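Local coordinates for DnaD domain protein (Enterococcus faecalis, PDB 2I5U) that is of uncharacterised function but, as a DnaB/DnaD-family domain from a longer protein, probably takes part in the initiation of DNA replication, at residues E50-A55 / N61-I66. Sequence-based numbering, arbitrary orientation.
Sequences EIAIDA and NYINAI
A52 and I63 mark the point of closest backbone approach in this helix-helix contact: their CA atoms lie 6.4 Å apart, and the CB of A52 is lodged between two side chains of the facing helix. On one hand it meets I63 CG1 at 3.8 Å; on the other it touches Y62 CD2, also at 3.8 Å. The local axes come within 9.6 Å of each other, and the small A52 is consistent with the near approach of the backbones here. Both A52 and I63 are buried, and I63 reaches on to W8 of helix 2-9 and F13 of a loop, so this side of the contact runs into the core of the domain.

The example illustrates how, in an all-helical domain, a small residue can let consecutive helices meet on the buried side while an aromatic closes the outer one. A short connection joins helix 38-55 to helix 60-73, and the local axes of 50-55 and 61-66 are steeply inclined, their N-to-C directions 128° apart. N59, in that connection, accepts a hydrogen bond from the backbone N of Y62 through OD1.

Between the buried and exposed parts, I51 and I66 pass at a slant, I66 CD1 meeting I51 CG2 at 3.7 Å; I66 also touches A48 of helix 38-55. Toward solvent, CG of Y62 stands anti to the backbone N (chi1 -171°), which turns the ring toward the first helix, with A52 and A55 meeting it obliquely. Its phenol end reaches exposed A55, whose CB is 3.4 Å from Y62 OH. I51 CG2 sits at the ring's edge, near its plane, a loose 4.3 Å from Y62 CE2.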
ATOM      1  N   GLU A  50      -1.135   7.858  -0.639  1.00 17.43           N
ATOM      2  CA  GLU A  50      -1.429   9.295  -0.455  1.00 18.37           C
ATOM      3  C   GLU A  50      -0.261  10.029   0.189  1.00 16.85           C
ATOM      4  O   GLU A  50       0.108  11.134  -0.229  1.00 17.44           O
ATOM      5  CB  GLU A  50      -2.675   9.482   0.407  1.00 18.27           C
ATOM      6  CG  GLU A  50      -3.940   9.117  -0.335  1.00 22.60           C
ATOM      7  CD  GLU A  50      -5.196   9.343   0.469  1.00 23.94           C
ATOM      8  OE1 GLU A  50      -5.211   9.001   1.671  1.00 30.06           O
ATOM      9  OE2 GLU A  50      -6.187   9.851  -0.120  1.00 32.06           O
ATOM     10  N   ILE A  51       0.330   9.412   1.206  1.00 16.57           N
ATOM     11  CA  ILE A  51       1.506  10.001   1.887  1.00 16.75           C
ATOM     12  C   ILE A  51       2.678  10.168   0.902  1.00 16.10           C
ATOM     13  O   ILE A  51       3.336  11.198   0.873  1.00 16.55           O
ATOM     14  CB  ILE A  51       1.911   9.139   3.103  1.00 16.50           C
ATOM     15  CG1 ILE A  51       0.870   9.263   4.223  1.00 17.71           C
ATOM     16  CG2 ILE A  51       3.272   9.536   3.631  1.00 16.85           C
ATOM     17  CD1 ILE A  51       0.982   8.218   5.319  1.00 18.88           C
ATOM     18  N   ALA A  52       2.886   9.170   0.062  1.00 15.99           N
ATOM     19  CA  ALA A  52       3.944   9.204  -0.931  1.00 15.85           C
ATOM     20  C   ALA A  52       3.693  10.295  -1.971  1.00 15.78           C
ATOM     21  O   ALA A  52       4.629  10.963  -2.417  1.00 15.44           O
ATOM     22  CB  ALA A  52       4.064   7.816  -1.614  1.00 16.06           C
ATOM     23  N   ILE A  53       2.441  10.454  -2.387  1.00 15.44           N
ATOM     24  CA  ILE A  53       2.083  11.542  -3.307  1.00 15.42           C
ATOM     25  C   ILE A  53       2.436  12.904  -2.700  1.00 15.59           C
ATOM     26  O   ILE A  53       3.079  13.746  -3.339  1.00 15.03           O
ATOM     27  CB  ILE A  53       0.592  11.530  -3.688  1.00 15.88           C
ATOM     28  CG1 ILE A  53       0.260  10.297  -4.523  1.00 15.57           C
ATOM     29  CG2 ILE A  53       0.243  12.779  -4.528  1.00 15.08           C
ATOM     30  CD1 ILE A  53      -1.230   9.984  -4.575  1.00 16.17           C
ATOM     31  N   ASP A  54       1.998  13.124  -1.470  1.00 15.27           N
ATOM     32  CA  ASP A  54       2.223  14.412  -0.812  1.00 14.99           C
ATOM     33  C   ASP A  54       3.725  14.720  -0.610  1.00 14.05           C
ATOM     34  O   ASP A  54       4.142  15.858  -0.712  1.00 13.92           O
ATOM     35  CB  ASP A  54       1.486  14.477   0.539  1.00 16.16           C
ATOM     36  CG  ASP A  54      -0.008  14.638   0.394  1.00 18.23           C
ATOM     37  OD1 ASP A  54      -0.488  14.946  -0.723  1.00 19.37           O
ATOM     38  OD2 ASP A  54      -0.701  14.462   1.420  1.00 22.75           O
ATOM     39  N   ALA A  55       4.511  13.692  -0.304  1.00 14.49           N
ATOM     40  CA  ALA A  55       5.969  13.822  -0.119  1.00 14.47           C
ATOM     41  C   ALA A  55       6.727  13.869  -1.438  1.00 14.50           C
ATOM     42  O   ALA A  55       7.940  14.115  -1.459  1.00 15.37           O
ATOM     43  CB  ALA A  55       6.484  12.654   0.741  1.00 15.73           C
ATOM     44  N   ASN A  61       9.410   1.742  -3.055  1.00 16.75           N
ATOM     45  CA  ASN A  61      10.357   1.727  -1.935  1.00 16.49           C
ATOM     46  C   ASN A  61       9.878   2.591  -0.776  1.00 16.41           C
ATOM     47  O   ASN A  61       9.910   2.176   0.370  1.00 17.99           O
ATOM     48  CB  ASN A  61      11.752   2.159  -2.381  1.00 16.72           C
ATOM     49  CG  ASN A  61      12.456   1.110  -3.236  1.00 16.30           C
ATOM     50  OD1 ASN A  61      12.282  -0.100  -3.039  1.00 18.77           O
ATOM     51  ND2 ASN A  61      13.295   1.568  -4.139  1.00 18.33           N
ATOM     52  N   TYR A  62       9.406   3.781  -1.097  1.00 16.77           N
ATOM     53  CA  TYR A  62       8.978   4.726  -0.071  1.00 17.23           C
ATOM     54  C   TYR A  62       7.716   4.203   0.629  1.00 17.24           C
ATOM     55  O   TYR A  62       7.598   4.245   1.874  1.00 18.04           O
ATOM     56  CB  TYR A  62       8.701   6.080  -0.705  1.00 18.07           C
ATOM     57  CG  TYR A  62       8.451   7.203   0.279  1.00 18.09           C
ATOM     58  CD1 TYR A  62       9.502   7.947   0.795  1.00 20.20           C
ATOM     59  CD2 TYR A  62       7.164   7.581   0.610  1.00 18.22           C
ATOM     60  CE1 TYR A  62       9.271   8.988   1.660  1.00 20.17           C
ATOM     61  CE2 TYR A  62       6.935   8.618   1.479  1.00 19.08           C
ATOM     62  CZ  TYR A  62       7.992   9.305   2.010  1.00 19.07           C
ATOM     63  OH  TYR A  62       7.778  10.385   2.875  1.00 21.72           O
ATOM     64  N   ILE A  63       6.796   3.662  -0.165  1.00 16.54           N
ATOM     65  CA  ILE A  63       5.559   3.114   0.385  1.00 17.05           C
ATOM     66  C   ILE A  63       5.833   1.896   1.271  1.00 17.24           C
ATOM     67  O   ILE A  63       5.248   1.752   2.341  1.00 16.77           O
ATOM     68  CB  ILE A  63       4.563   2.774  -0.753  1.00 16.66           C
ATOM     69  CG1 ILE A  63       4.109   4.067  -1.436  1.00 17.70           C
ATOM     70  CG2 ILE A  63       3.389   1.992  -0.223  1.00 18.03           C
ATOM     71  CD1 ILE A  63       3.584   3.844  -2.803  1.00 18.23           C
ATOM     72  N   ASN A  64       6.706   1.017   0.804  1.00 16.59           N
ATOM     73  CA  ASN A  64       7.106  -0.177   1.555  1.00 16.95           C
ATOM     74  C   ASN A  64       7.662   0.185   2.947  1.00 17.60           C
ATOM     75  O   ASN A  64       7.336  -0.458   3.936  1.00 17.63           O
ATOM     76  CB  ASN A  64       8.133  -0.962   0.722  1.00 17.63           C
ATOM     77  CG  ASN A  64       8.496  -2.282   1.318  1.00 19.57           C
ATOM     78  OD1 ASN A  64       7.645  -3.081   1.673  1.00 20.60           O
ATOM     79  ND2 ASN A  64       9.788  -2.540   1.389  1.00 24.59           N
ATOM     80  N   ALA A  65       8.504   1.201   3.004  1.00 17.61           N
ATOM     81  CA  ALA A  65       9.071   1.627   4.290  1.00 18.28           C
ATOM     82  C   ALA A  65       7.966   2.034   5.254  1.00 18.43           C
ATOM     83  O   ALA A  65       8.011   1.693   6.456  1.00 19.19           O
ATOM     84  CB  ALA A  65      10.039   2.751   4.087  1.00 18.49           C
ATOM     85  N   ILE A  66       6.981   2.769   4.742  1.00 19.53           N
ATOM     86  CA  ILE A  66       5.849   3.183   5.563  1.00 19.81           C
ATOM     87  C   ILE A  66       5.081   1.982   6.085  1.00 20.12           C
ATOM     88  O   ILE A  66       4.782   1.875   7.266  1.00 20.53           O
ATOM     89  CB  ILE A  66       4.871   4.066   4.776  1.00 19.62           C
ATOM     90  CG1 ILE A  66       5.542   5.362   4.330  1.00 21.39           C
ATOM     91  CG2 ILE A  66       3.643   4.386   5.622  1.00 18.88           C
ATOM     92  CD1 ILE A  66       4.734   6.176   3.331  1.00 22.47           C
TER